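PDB 3F5B: aminoglycoside N(6')acetyltransferase from Legionella pneumophila subsp. pneumophila, which probably transfers an acyl group, perhaps acetyl to the 6'-amino group of aminoglycoside antibiotics. Local coordinates for residues 13-18 with 113-118; 74-79 with 99-104; 150-155 with 164-169. One frame throughout, in Å; residues are numbered along the deposited sequence.

Interaction 1: 13-18 with 113-118; sequences FRFCFK and VQMIHE. With PO4 (phosphate ion), chain B; ACT (acetate ion), chain C.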
# COMPACT_ATOMS: atom_id res chain seq x y z
N PHE A 13 0.82 -0.53 18.73
CA PHE A 13 1.14 -1.06 17.41
C PHE A 13 2.23 -2.12 17.42
O PHE A 13 3.24 -1.96 18.08
CB PHE A 13 1.54 0.06 16.45
CG PHE A 13 0.43 1.01 16.08
CD1 PHE A 13 -0.83 0.94 16.70
CD2 PHE A 13 0.65 1.99 15.14
CE1 PHE A 13 -1.83 1.84 16.37
CE2 PHE A 13 -0.33 2.90 14.80
CZ PHE A 13 -1.57 2.84 15.41
N ARG A 14 2.04 -3.18 16.63
CA ARG A 14 3.02 -4.25 16.50
C ARG A 14 4.15 -3.90 15.50
O ARG A 14 5.29 -4.27 15.70
CB ARG A 14 2.30 -5.53 16.03
CG ARG A 14 3.23 -6.76 15.96
CD ARG A 14 2.54 -7.90 15.18
NE ARG A 14 3.47 -9.00 14.91
CZ ARG A 14 3.08 -10.27 14.75
NH1 ARG A 14 1.79 -10.59 14.85
NH2 ARG A 14 3.99 -11.22 14.54
N PHE A 15 3.80 -3.23 14.41
CA PHE A 15 4.70 -3.02 13.30
C PHE A 15 5.33 -1.62 13.24
O PHE A 15 4.79 -0.65 13.80
CB PHE A 15 3.97 -3.26 11.97
CG PHE A 15 3.28 -4.59 11.90
CD1 PHE A 15 4.00 -5.77 12.07
CD2 PHE A 15 1.91 -4.67 11.64
CE1 PHE A 15 3.37 -7.01 11.96
CE2 PHE A 15 1.26 -5.90 11.57
CZ PHE A 15 1.99 -7.06 11.73
N CYS A 16 6.46 -1.55 12.54
CA CYS A 16 7.25 -0.34 12.37
C CYS A 16 7.36 -0.10 10.87
O CYS A 16 7.48 -1.06 10.10
CB CYS A 16 8.64 -0.57 12.94
SG CYS A 16 9.72 0.86 12.81
N PHE A 17 7.30 1.16 10.45
CA PHE A 17 7.37 1.49 9.02
C PHE A 17 8.42 2.59 8.80
O PHE A 17 8.51 3.54 9.59
CB PHE A 17 5.99 1.97 8.49
CG PHE A 17 4.86 1.01 8.80
CD1 PHE A 17 4.56 -0.02 7.92
CD2 PHE A 17 4.11 1.14 9.99
CE1 PHE A 17 3.48 -0.94 8.21
CE2 PHE A 17 3.06 0.22 10.31
CZ PHE A 17 2.75 -0.83 9.43
N LYS A 18 9.20 2.44 7.74
CA LYS A 18 10.19 3.46 7.39
C LYS A 18 10.32 3.59 5.91
O LYS A 18 10.11 2.65 5.18
CB LYS A 18 11.60 3.21 8.00
CG LYS A 18 11.90 1.87 8.66
CD LYS A 18 11.53 1.89 10.17
CE LYS A 18 12.71 2.26 11.18
NZ LYS A 18 12.67 3.69 11.78
N VAL A 113 -4.69 -6.76 7.55
CA VAL A 113 -5.58 -5.69 7.94
C VAL A 113 -4.90 -4.87 9.05
O VAL A 113 -4.91 -3.64 9.03
CB VAL A 113 -6.97 -6.24 8.39
CG1 VAL A 113 -7.81 -5.12 9.02
CG2 VAL A 113 -7.72 -6.83 7.17
N GLN A 114 -4.29 -5.56 10.00
CA GLN A 114 -3.65 -4.86 11.08
C GLN A 114 -2.51 -4.01 10.51
O GLN A 114 -2.32 -2.88 10.90
CB GLN A 114 -3.11 -5.83 12.13
CG GLN A 114 -2.45 -5.11 13.33
CD GLN A 114 -1.95 -6.08 14.38
OE1 GLN A 114 -2.36 -7.24 14.40
NE2 GLN A 114 -1.07 -5.60 15.28
N MSE A 115 -1.74 -4.57 9.60
CA MSE A 115 -0.62 -3.80 9.03
C MSE A 115 -1.11 -2.57 8.28
O MSE A 115 -0.53 -1.46 8.41
CB MSE A 115 0.25 -4.66 8.12
CG MSE A 115 1.59 -3.98 7.73
SE MSE A 115 2.09 -4.46 5.90
CE MSE A 115 0.60 -3.63 5.04
N ILE A 116 -2.16 -2.76 7.48
CA ILE A 116 -2.76 -1.64 6.75
C ILE A 116 -3.17 -0.55 7.74
O ILE A 116 -2.80 0.63 7.57
CB ILE A 116 -3.99 -2.10 5.89
CG1 ILE A 116 -3.53 -2.95 4.69
CG2 ILE A 116 -4.85 -0.87 5.49
CD1 ILE A 116 -4.64 -3.73 4.00
N HIS A 117 -3.92 -0.92 8.78
CA HIS A 117 -4.39 0.07 9.76
C HIS A 117 -3.24 0.76 10.49
O HIS A 117 -3.24 1.99 10.64
CB HIS A 117 -5.35 -0.52 10.76
CG HIS A 117 -6.68 -0.91 10.17
ND1 HIS A 117 -7.62 -1.62 10.87
CD2 HIS A 117 -7.19 -0.72 8.93
CE1 HIS A 117 -8.67 -1.83 10.10
NE2 HIS A 117 -8.44 -1.28 8.92
N GLU A 118 -2.26 -0.02 10.91
CA GLU A 118 -1.11 0.60 11.60
C GLU A 118 -0.30 1.51 10.68
O GLU A 118 0.22 2.54 11.11
CB GLU A 118 -0.22 -0.48 12.21
CG GLU A 118 -0.88 -1.20 13.41
CD GLU A 118 0.09 -2.16 14.09
OE1 GLU A 118 1.24 -2.23 13.61
OE2 GLU A 118 -0.27 -2.84 15.09
P PO4 B . 1.65 -14.35 15.61
O1 PO4 B . 2.87 -15.23 15.29
O2 PO4 B . 2.02 -13.50 16.80
O3 PO4 B . 1.39 -13.46 14.40
O4 PO4 B . 0.39 -15.12 15.92
C ACT C . 4.35 -14.40 12.51
O ACT C . 4.70 -13.94 13.63
OXT ACT C . 5.14 -15.27 12.03
CH3 ACT C . 3.05 -14.02 11.82
O HOH W 1 -0.73 -9.45 15.42
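E118, on helix 109-123, turns its carboxylate to the backbone N-H groups of R14 and F15. Its CG stands anti to the carbonyl carbon (chi1 -70°) and the chain beyond is extended, long enough to carry both oxygens across to the strand. OE1 accepts the amide of F15 (N to OE1 2.9 Å) through its syn lone pair, while R14 N reaches OE2 at 2.8 Å, on the syn side but tilted out of the carboxylate plane. The Q114 amide, at the end of a fully extended chain, gives OE2 a second bond from the opposite face, NE2 to OE2 2.9 Å and almost straight at 178°.

F13 slides past E118 in the opposite direction, its ring 9° from the carboxylate plane and E118 CG over one face, toward the rim. F15 crosses M115 at about a right angle, CE2 to CB 3.8 Å, and F17 brings its ring edge to the selenomethionine M115, CE1 to CG 3.6 Å. R14 points its guanidinium away to a phosphate and an acetate ion and makes a salt bridge with D71. Three N-H groups thus grip one buried carboxylate, which fixes its rotation and would tend to stabilise its charged form among the phenylalanines.

Interaction 2: 74-79 with 99-104; sequences IPFAYL and LFICRL. With CHX (cyclohexane), chain D.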
# COMPACT_ATOMS: atom_id res chain seq x y z
N ILE A 74 12.32 -7.92 11.83
CA ILE A 74 12.02 -8.65 10.61
C ILE A 74 11.28 -7.79 9.56
O ILE A 74 10.12 -7.48 9.73
CB ILE A 74 11.21 -9.95 10.97
CG1 ILE A 74 12.02 -10.87 11.92
CG2 ILE A 74 10.69 -10.69 9.74
CD1 ILE A 74 13.35 -11.36 11.36
N PRO A 75 11.96 -7.43 8.45
CA PRO A 75 11.24 -6.77 7.35
C PRO A 75 10.35 -7.78 6.60
O PRO A 75 10.75 -8.93 6.42
CB PRO A 75 12.37 -6.24 6.46
CG PRO A 75 13.51 -7.32 6.64
CD PRO A 75 13.36 -7.76 8.11
N PHE A 76 9.15 -7.38 6.19
CA PHE A 76 8.21 -8.37 5.65
C PHE A 76 7.29 -7.83 4.56
O PHE A 76 6.62 -8.62 3.89
CB PHE A 76 7.39 -9.04 6.77
CG PHE A 76 6.32 -8.14 7.37
CD1 PHE A 76 5.04 -8.12 6.85
CD2 PHE A 76 6.60 -7.32 8.46
CE1 PHE A 76 4.03 -7.28 7.38
CE2 PHE A 76 5.62 -6.47 9.01
CZ PHE A 76 4.33 -6.44 8.46
N ALA A 77 7.21 -6.49 4.40
CA ALA A 77 6.33 -5.93 3.37
C ALA A 77 6.94 -4.70 2.73
O ALA A 77 7.80 -4.03 3.32
CB ALA A 77 4.93 -5.56 3.97
N TYR A 78 6.43 -4.38 1.55
CA TYR A 78 6.89 -3.24 0.76
C TYR A 78 5.64 -2.46 0.35
O TYR A 78 4.66 -3.05 -0.13
CB TYR A 78 7.66 -3.76 -0.45
CG TYR A 78 7.98 -2.78 -1.58
CD1 TYR A 78 8.63 -1.57 -1.33
CD2 TYR A 78 7.71 -3.12 -2.92
CE1 TYR A 78 8.95 -0.67 -2.39
CE2 TYR A 78 8.05 -2.24 -3.99
CZ TYR A 78 8.66 -1.03 -3.71
OH TYR A 78 8.97 -0.16 -4.74
N LEU A 79 5.67 -1.15 0.60
CA LEU A 79 4.52 -0.28 0.36
C LEU A 79 4.99 0.93 -0.44
O LEU A 79 6.15 1.39 -0.32
CB LEU A 79 3.81 0.14 1.66
CG LEU A 79 3.53 -0.92 2.75
CD1 LEU A 79 4.79 -1.16 3.64
CD2 LEU A 79 2.34 -0.54 3.64
N LEU A 99 0.58 -2.04 -1.91
CA LEU A 99 1.31 -2.83 -0.92
C LEU A 99 1.54 -4.26 -1.36
O LEU A 99 0.74 -4.84 -2.12
CB LEU A 99 0.61 -2.76 0.44
CG LEU A 99 -0.76 -3.39 0.56
CD1 LEU A 99 -0.62 -4.78 1.19
CD2 LEU A 99 -1.73 -2.54 1.40
N PHE A 100 2.63 -4.82 -0.83
CA PHE A 100 3.10 -6.13 -1.18
C PHE A 100 3.58 -6.82 0.08
O PHE A 100 4.59 -6.39 0.69
CB PHE A 100 4.25 -6.00 -2.20
CG PHE A 100 3.90 -5.15 -3.41
CD1 PHE A 100 3.28 -5.73 -4.53
CD2 PHE A 100 4.18 -3.79 -3.42
CE1 PHE A 100 2.93 -4.96 -5.64
CE2 PHE A 100 3.84 -3.00 -4.53
CZ PHE A 100 3.21 -3.60 -5.66
N ILE A 101 2.86 -7.85 0.51
CA ILE A 101 3.32 -8.65 1.63
C ILE A 101 4.26 -9.70 1.03
O ILE A 101 3.81 -10.64 0.39
CB ILE A 101 2.18 -9.39 2.43
CG1 ILE A 101 1.02 -8.47 2.78
CG2 ILE A 101 2.77 -10.12 3.67
CD1 ILE A 101 1.38 -7.24 3.52
N CYS A 102 5.55 -9.55 1.31
CA CYS A 102 6.58 -10.28 0.59
C CYS A 102 7.11 -11.52 1.28
O CYS A 102 7.80 -12.31 0.64
CB CYS A 102 7.73 -9.32 0.27
SG CYS A 102 7.14 -7.96 -0.80
N ARG A 103 6.82 -11.67 2.57
CA ARG A 103 7.16 -12.91 3.29
C ARG A 103 5.90 -13.77 3.39
O ARG A 103 4.87 -13.28 3.85
CB ARG A 103 7.67 -12.61 4.71
CG ARG A 103 9.10 -12.13 4.81
CD ARG A 103 9.51 -12.03 6.29
NE ARG A 103 9.48 -13.34 6.98
CZ ARG A 103 10.55 -13.98 7.43
NH1 ARG A 103 11.75 -13.44 7.26
NH2 ARG A 103 10.43 -15.14 8.05
N LEU A 104 5.99 -15.03 2.96
CA LEU A 104 4.81 -15.90 2.99
C LEU A 104 4.23 -16.11 4.40
O LEU A 104 3.04 -16.31 4.55
CB LEU A 104 5.07 -17.28 2.33
CG LEU A 104 5.19 -17.27 0.80
CD1 LEU A 104 5.61 -18.65 0.31
CD2 LEU A 104 3.89 -16.84 0.15
C1 CHX D . -1.35 -5.17 -6.14
C2 CHX D . -0.55 -4.79 -4.89
C3 CHX D . -0.83 -3.35 -4.46
C4 CHX D . -2.29 -3.18 -4.00
C5 CHX D . -3.26 -4.10 -4.76
C6 CHX D . -2.76 -4.55 -6.14
O HOH W 2 12.64 -10.82 5.76
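The β-hairpin of strands 74-84 and 94-101, in the middle of the GNAT sheet, brings these segments together as antiparallel neighbours. Y78 and F100 form the hydrogen-bonded pair, N of Y78 to O of F100 2.9 Å and N of F100 to O of Y78 2.8 Å. Their rings lie side by side and point the same way, planes 24° apart but slid so far that they barely overlap; CD2 of Y78 meets CD2 of F100 at 3.6 Å. Y78 ends in a hydroxyl bonded to H66, whereas the wholly apolar F100 suits a pocket wall: a bound cyclohexane lies over one face of its ring, offset toward the rim.

The other side of the sheet carries A77, I101, L79 and L99. A77 is small enough for I101 to reach over, CB to CD1 4.0 Å, beneath M115 of helix 109-123. Past the strand end, F76 O takes C102 N at 2.9 Å and, weakly, R103 N. R103 crosses I74 at about a right angle, its CD 3.7 Å from F76 CB and I74 CG2 over one face of its guanidinium. Its NH1 shares a water with P75 O and its NH2 forms a salt bridge with D105. Backbone bonds therefore set the register, the aliphatic face of A77, L79, L99 and I101 packs into the core, F100 on the other face lines the cyclohexane pocket, and the one charged side chain keeps its polar end at the hairpin's margin.

Interaction 3: 150-155 with 164-169; sequences FEIIGE and PHYKMK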
# COMPACT_ATOMS: atom_id res chain seq x y z
N PHE A 150 -11.97 -0.65 3.38
CA PHE A 150 -12.03 -0.02 2.04
C PHE A 150 -13.35 -0.35 1.35
O PHE A 150 -13.83 -1.48 1.42
CB PHE A 150 -10.88 -0.47 1.14
CG PHE A 150 -9.55 0.19 1.45
CD1 PHE A 150 -9.16 1.35 0.78
CD2 PHE A 150 -8.67 -0.39 2.37
CE1 PHE A 150 -7.94 1.96 1.02
CE2 PHE A 150 -7.43 0.21 2.65
CZ PHE A 150 -7.05 1.39 1.97
N GLU A 151 -13.92 0.63 0.65
CA GLU A 151 -15.15 0.40 -0.10
C GLU A 151 -14.93 0.62 -1.60
O GLU A 151 -14.23 1.54 -1.99
CB GLU A 151 -16.26 1.33 0.42
CG GLU A 151 -16.82 0.89 1.76
CD GLU A 151 -18.00 1.73 2.23
OE1 GLU A 151 -18.03 2.97 1.96
OE2 GLU A 151 -18.91 1.16 2.88
N ILE A 152 -15.50 -0.25 -2.43
CA ILE A 152 -15.40 -0.13 -3.90
C ILE A 152 -16.15 1.11 -4.34
O ILE A 152 -17.34 1.26 -4.05
CB ILE A 152 -15.93 -1.39 -4.62
CG1 ILE A 152 -15.08 -2.61 -4.26
CG2 ILE A 152 -15.97 -1.19 -6.15
CD1 ILE A 152 -15.78 -3.98 -4.59
N ILE A 153 -15.46 2.03 -4.98
CA ILE A 153 -16.17 3.22 -5.44
C ILE A 153 -16.26 3.30 -6.97
O ILE A 153 -16.92 4.19 -7.51
CB ILE A 153 -15.59 4.53 -4.86
CG1 ILE A 153 -14.11 4.67 -5.18
CG2 ILE A 153 -15.84 4.61 -3.33
CD1 ILE A 153 -13.59 6.12 -5.18
N GLY A 154 -15.63 2.37 -7.66
CA GLY A 154 -15.71 2.35 -9.12
C GLY A 154 -14.85 1.27 -9.70
O GLY A 154 -14.15 0.55 -8.97
N GLU A 155 -14.95 1.11 -11.02
CA GLU A 155 -14.06 0.19 -11.73
C GLU A 155 -13.33 0.94 -12.82
O GLU A 155 -13.80 1.97 -13.29
CB GLU A 155 -14.84 -0.95 -12.40
CG GLU A 155 -15.57 -1.87 -11.45
CD GLU A 155 -16.34 -2.97 -12.17
OE1 GLU A 155 -16.09 -3.25 -13.37
OE2 GLU A 155 -17.20 -3.57 -11.49
N PRO A 164 -9.86 -5.32 -15.88
CA PRO A 164 -10.62 -4.59 -14.86
C PRO A 164 -9.97 -4.53 -13.48
O PRO A 164 -9.38 -5.52 -13.01
CB PRO A 164 -11.98 -5.33 -14.84
CG PRO A 164 -12.07 -5.94 -16.23
CD PRO A 164 -10.65 -6.42 -16.46
N HIS A 165 -10.08 -3.35 -12.85
CA HIS A 165 -9.58 -3.08 -11.50
C HIS A 165 -10.68 -2.33 -10.74
O HIS A 165 -11.54 -1.69 -11.36
CB HIS A 165 -8.33 -2.19 -11.52
CG HIS A 165 -7.12 -2.82 -12.13
ND1 HIS A 165 -5.95 -3.03 -11.42
CD2 HIS A 165 -6.89 -3.25 -13.38
CE1 HIS A 165 -5.05 -3.59 -12.22
NE2 HIS A 165 -5.60 -3.72 -13.42
N TYR A 166 -10.66 -2.41 -9.42
CA TYR A 166 -11.55 -1.61 -8.59
C TYR A 166 -10.80 -0.36 -8.13
O TYR A 166 -9.61 -0.41 -7.91
CB TYR A 166 -11.93 -2.38 -7.33
CG TYR A 166 -12.98 -3.47 -7.52
CD1 TYR A 166 -14.17 -3.21 -8.20
CD2 TYR A 166 -12.78 -4.75 -6.98
CE1 TYR A 166 -15.16 -4.21 -8.36
CE2 TYR A 166 -13.76 -5.78 -7.12
CZ TYR A 166 -14.94 -5.49 -7.81
OH TYR A 166 -15.88 -6.45 -7.96
N LYS A 167 -11.52 0.74 -7.97
CA LYS A 167 -11.03 1.86 -7.21
C LYS A 167 -11.69 1.71 -5.84
O LYS A 167 -12.92 1.57 -5.76
CB LYS A 167 -11.46 3.16 -7.88
CG LYS A 167 -10.38 4.22 -7.88
CD LYS A 167 -10.90 5.59 -8.33
CE LYS A 167 -9.91 6.67 -7.93
NZ LYS A 167 -10.66 7.89 -7.43
N MSE A 168 -10.89 1.70 -4.77
CA MSE A 168 -11.42 1.48 -3.42
C MSE A 168 -10.96 2.61 -2.52
O MSE A 168 -9.87 3.14 -2.72
CB MSE A 168 -10.95 0.14 -2.86
CG MSE A 168 -11.33 -1.04 -3.76
SE MSE A 168 -10.85 -2.79 -3.12
CE MSE A 168 -12.08 -2.89 -1.67
N LYS A 169 -11.78 2.98 -1.55
CA LYS A 169 -11.54 4.18 -0.76
C LYS A 169 -11.76 3.88 0.72
O LYS A 169 -12.70 3.13 1.09
CB LYS A 169 -12.46 5.31 -1.25
CG LYS A 169 -12.46 6.58 -0.41
CD LYS A 169 -13.59 7.56 -0.81
CE LYS A 169 -14.90 7.23 -0.11
NZ LYS A 169 -16.12 8.03 -0.56
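The Y166 ring has I152 CD1 over the centre of one face and the carbonyl oxygen of G154 at its edge, in plane. It belongs to the antiparallel pair of strands 151-158 and 164-171 at one margin of the GNAT sheet, where 151-158 is the outermost strand of the chain and a classic β-bulge interrupts the pairing. I152 CD1 lies 3.6 Å from the Y166 ring centroid and 10° off the normal, a clear CH-pi contact, while I152 CG2 meets Y166 CD1 at 3.4 Å. I152 suits the place because its two branches divide the work: one ends over the ring centre, the other meets CD1. E155 runs beside the tyrosine in the same direction, its CG 3.8 Å from Y166 CD1 and its carboxylate plane turned 76° from the ring. The F150 ring meets K169 N at its edge and packs on strand 129-132 and Y145, as befits a large apolar residue in the core.

In the bulge I153 and G154 both face K167, and the register shifts by one. On one side of it E151 and K169 exchange two backbone bonds; on the other, K167 N binds G154 O at 2.8 Å. Selenomethionine M168 lies on the same side of the sheet as I152 and Y166, and its flexible chain, bent at chi3, brings CE against F150 CB at 3.9 Å. I153, its CG1 between backbone N and carbonyl carbon (chi1 56°), lays that atom on K167 O, while CG2 touches K169 CB. K167 sends its ammonium group to Y90. At the bulge itself, K167 O receives I153 N at 2.7 Å and, weakly, G154 N at 3.4 Å.

From the N terminus, the chain lays down the edge strand 15-19, then returns after some ninety residues in helix 109-123 to close the loop of interaction 1. Interaction 2 is nested inside that loop: its hairpin pairs 74-84 with 94-101, the strand that leads into the helix. The two contacts touch, F15 against F76 and M115 against F76, A77 and I101, so helix, edge strand and central strands share one core. Interaction 3 follows in series, closing a small loop at the sheet's other margin. It meets interaction 1 through I116 and F150 but does not touch interaction 2, which lies across the chain's centre.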